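Long-range contact in hemoglobin subunit beta (PDB 3MKB), which carries oxygen as the beta subunit of the four-chain shark hemoglobin, binding it reversibly at the iron of its heme: residues 23-28 with 48-53. Sequence-based numbering, arbitrary orientation.
With HEM (protoporphyrin IX containing Fe), chain F.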
loop_
_atom_site.group_PDB
_atom_site.type_symbol
_atom_site.label_atom_id
_atom_site.label_comp_id
_atom_site.label_asym_id
_atom_site.label_seq_id
_atom_site.Cartn_x
_atom_site.Cartn_y
_atom_site.Cartn_z
ATOM N N ILE B 23 -12.144 -3.351 -24.105
ATOM C CA ILE B 23 -11.918 -3.194 -22.679
ATOM C C ILE B 23 -10.470 -2.772 -22.320
ATOM O O ILE B 23 -10.304 -1.833 -21.564
ATOM C CB ILE B 23 -12.312 -4.489 -21.915
ATOM C CG1 ILE B 23 -13.807 -4.818 -22.114
ATOM C CG2 ILE B 23 -11.929 -4.411 -20.462
ATOM C CD1 ILE B 23 -14.189 -6.270 -21.675
ATOM N N GLY B 24 -9.447 -3.499 -22.810
ATOM C CA GLY B 24 -8.047 -3.193 -22.557
ATOM C C GLY B 24 -7.649 -1.810 -23.051
ATOM O O GLY B 24 -6.935 -1.064 -22.357
ATOM N N THR B 25 -8.168 -1.451 -24.212
ATOM C CA THR B 25 -7.879 -0.154 -24.811
ATOM C C THR B 25 -8.396 0.953 -23.855
ATOM O O THR B 25 -7.622 1.813 -23.452
ATOM C CB THR B 25 -8.479 -0.034 -26.241
ATOM O OG1 THR B 25 -7.871 -1.035 -27.078
ATOM C CG2 THR B 25 -8.180 1.326 -26.834
ATOM N N LYS B 26 -9.659 0.887 -23.473
ATOM C CA LYS B 26 -10.243 1.838 -22.499
ATOM C C LYS B 26 -9.558 1.778 -21.161
ATOM O O LYS B 26 -9.370 2.813 -20.545
ATOM C CB LYS B 26 -11.733 1.594 -22.281
ATOM C CG LYS B 26 -12.545 1.585 -23.549
ATOM C CD LYS B 26 -13.988 1.208 -23.267
ATOM C CE LYS B 26 -14.733 0.903 -24.565
ATOM N NZ LYS B 26 -16.170 0.515 -24.334
ATOM N N ALA B 27 -9.198 0.571 -20.686
ATOM C CA ALA B 27 -8.510 0.495 -19.356
ATOM C C ALA B 27 -7.151 1.233 -19.346
ATOM O O ALA B 27 -6.822 1.943 -18.398
ATOM C CB ALA B 27 -8.330 -0.942 -18.880
ATOM N N LEU B 28 -6.357 0.992 -20.389
ATOM C CA LEU B 28 -5.095 1.664 -20.592
ATOM C C LEU B 28 -5.280 3.193 -20.623
ATOM O O LEU B 28 -4.516 3.951 -19.956
ATOM C CB LEU B 28 -4.483 1.147 -21.914
ATOM C CG LEU B 28 -3.032 0.756 -22.122
ATOM C CD1 LEU B 28 -2.315 1.751 -23.078
ATOM C CD2 LEU B 28 -2.179 0.463 -20.855
ATOM N N PHE B 48 2.675 5.527 -31.268
ATOM C CA PHE B 48 1.986 4.849 -30.150
ATOM C C PHE B 48 0.448 4.897 -30.194
ATOM O O PHE B 48 -0.146 5.981 -30.250
ATOM C CB PHE B 48 2.470 5.350 -28.773
ATOM C CG PHE B 48 1.574 4.919 -27.618
ATOM C CD1 PHE B 48 0.603 5.782 -27.117
ATOM C CD2 PHE B 48 1.699 3.645 -27.059
ATOM C CE1 PHE B 48 -0.227 5.399 -26.062
ATOM C CE2 PHE B 48 0.879 3.244 -26.008
ATOM C CZ PHE B 48 -0.081 4.124 -25.502
ATOM N N SER B 49 -0.158 3.704 -30.107
ATOM C CA SER B 49 -1.601 3.496 -30.029
ATOM C C SER B 49 -1.961 2.657 -28.783
ATOM O O SER B 49 -1.437 1.540 -28.582
ATOM C CB SER B 49 -2.092 2.813 -31.316
ATOM O OG SER B 49 -3.445 2.385 -31.221
ATOM N N ALA B 50 -2.827 3.221 -27.935
ATOM C CA ALA B 50 -3.354 2.506 -26.740
ATOM C C ALA B 50 -3.956 1.149 -27.148
ATOM O O ALA B 50 -3.802 0.119 -26.460
ATOM C CB ALA B 50 -4.419 3.340 -26.062
ATOM N N SER B 51 -4.630 1.189 -28.298
ATOM C CA SER B 51 -5.328 0.054 -28.838
ATOM C C SER B 51 -4.323 -1.039 -29.159
ATOM O O SER B 51 -4.512 -2.183 -28.778
ATOM C CB SER B 51 -6.166 0.485 -30.045
ATOM O OG SER B 51 -6.615 -0.625 -30.802
ATOM N N ILE B 52 -3.219 -0.683 -29.801
ATOM C CA ILE B 52 -2.158 -1.671 -30.070
ATOM C C ILE B 52 -1.609 -2.275 -28.801
ATOM O O ILE B 52 -1.280 -3.464 -28.732
ATOM C CB ILE B 52 -0.941 -1.021 -30.729
ATOM C CG1 ILE B 52 -1.380 -0.079 -31.831
ATOM C CG2 ILE B 52 -0.006 -2.071 -31.186
ATOM C CD1 ILE B 52 -1.790 -0.747 -33.106
ATOM N N HIS B 53 -1.465 -1.442 -27.779
ATOM C CA HIS B 53 -0.873 -1.962 -26.575
ATOM C C HIS B 53 -1.819 -2.913 -25.855
ATOM O O HIS B 53 -1.391 -3.930 -25.303
ATOM C CB HIS B 53 -0.379 -0.868 -25.656
ATOM C CG HIS B 53 0.363 -1.424 -24.485
ATOM N ND1 HIS B 53 1.711 -1.708 -24.535
ATOM C CD2 HIS B 53 -0.072 -1.840 -23.274
ATOM C CE1 HIS B 53 2.080 -2.245 -23.384
ATOM N NE2 HIS B 53 1.016 -2.335 -22.602
HETATM C CHA HEM F . 4.905 -5.221 -23.281
HETATM C CHB HEM F . 1.698 -7.944 -20.923
HETATM C CHC HEM F . 1.389 -4.469 -17.648
HETATM C CHD HEM F . 4.419 -1.571 -20.153
HETATM C C1A HEM F . 4.134 -6.255 -22.852
HETATM C C2A HEM F . 4.124 -7.542 -23.463
HETATM C C3A HEM F . 3.231 -8.278 -22.829
HETATM C C4A HEM F . 2.662 -7.488 -21.797
HETATM C CMA HEM F . 2.882 -9.747 -23.154
HETATM C CAA HEM F . 4.970 -7.988 -24.679
HETATM C CBA HEM F . 6.362 -8.419 -24.234
HETATM C CGA HEM F . 7.092 -8.977 -25.445
HETATM O O1A HEM F . 6.845 -10.149 -25.827
HETATM O O2A HEM F . 7.914 -8.252 -26.030
HETATM C C1B HEM F . 1.297 -7.270 -19.823
HETATM C C2B HEM F . 0.333 -7.721 -18.822
HETATM C C3B HEM F . 0.259 -6.725 -17.921
HETATM C C4B HEM F . 1.164 -5.639 -18.319
HETATM C CMB HEM F . -0.474 -9.061 -18.775
HETATM C CAB HEM F . -0.615 -6.713 -16.657
HETATM C CBB HEM F . 0.031 -6.444 -15.514
HETATM C C1C HEM F . 2.155 -3.375 -18.059
HETATM C C2C HEM F . 2.206 -2.072 -17.433
HETATM C C3C HEM F . 3.009 -1.289 -18.139
HETATM C C4C HEM F . 3.535 -2.054 -19.223
HETATM C CMC HEM F . 1.447 -1.595 -16.195
HETATM C CAC HEM F . 3.380 0.181 -17.833
HETATM C CBC HEM F . 2.453 1.082 -17.427
HETATM C C1D HEM F . 4.787 -2.249 -21.271
HETATM C C2D HEM F . 5.589 -1.747 -22.370
HETATM C C3D HEM F . 5.713 -2.914 -23.330
HETATM C C4D HEM F . 4.983 -3.993 -22.728
HETATM C CMD HEM F . 6.180 -0.334 -22.545
HETATM C CAD HEM F . 6.442 -2.995 -24.695
HETATM C CBD HEM F . 5.583 -2.425 -25.800
HETATM C CGD HEM F . 6.513 -2.326 -27.019
HETATM O O1D HEM F . 6.265 -3.062 -28.011
HETATM O O2D HEM F . 7.521 -1.534 -27.048
HETATM N NA HEM F . 3.217 -6.229 -21.816
HETATM N NB HEM F . 1.778 -6.035 -19.478
HETATM N NC HEM F . 2.991 -3.336 -19.166
HETATM N ND HEM F . 4.474 -3.570 -21.518
HETATM FE FE HEM F . 3.204 -4.786 -20.394
HETATM O O HOH W 1 1.381 -3.769 -21.097
#
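The packing of the globin B helix against the start of the E helix, beside the distal side of the heme pocket, brings residues 23-28 against 48-53. The backbones come closest at Thr25 and Ser51, whose CA atoms are 4.8 Å apart, and both branches of Thr25 rest on the Ser51 backbone there, with Ser51 CB beside them. Thr25 lies alongside the first turn of helix 50-65: its OG1 is 3.3 Å from Ser51 CA, and its CG2, anti to the backbone N, is 3.7 Å from the same Ser51 CA. No hydrogen bond crosses the segments; the hydroxyl of Thr25, set beside its own backbone N (chi1 -62°), bonds instead to the carbonyl of Ser21 one turn earlier.

One turn along from Thr25, Leu28 does the apolar work. Its torsions lie away from the staggered positions (chi1 -136°), and the isobutyl group reaches across to the first turn of helix 50-65, with CD1 4.0 Å from Ala50 CB. The same methyl meets the edge of the Phe48 ring, at 4.1 Å from CZ. Phe48, with CG anti to the backbone N, carries its ring alongside the start of the helix; the Ala50 backbone N lies 3.7 Å above one ring face, offset toward the rim, while Phe42 and Phe32 also touch this ring. Ser49 is the N-cap: its OG accepts a weak bond from Ile52 N (3.4 Å), nearly straight at 162°.

His53 sits at the position of the distal histidine in the globin fold. The other branch of Leu28, CD2, borders the imidazole, and the two side chains cross at about a right angle. Phe42 packs edge-to-face with that imidazole, which turns an edge to the porphyrin, whose FE holds a water at 2.2 Å, where oxygen would probably bind.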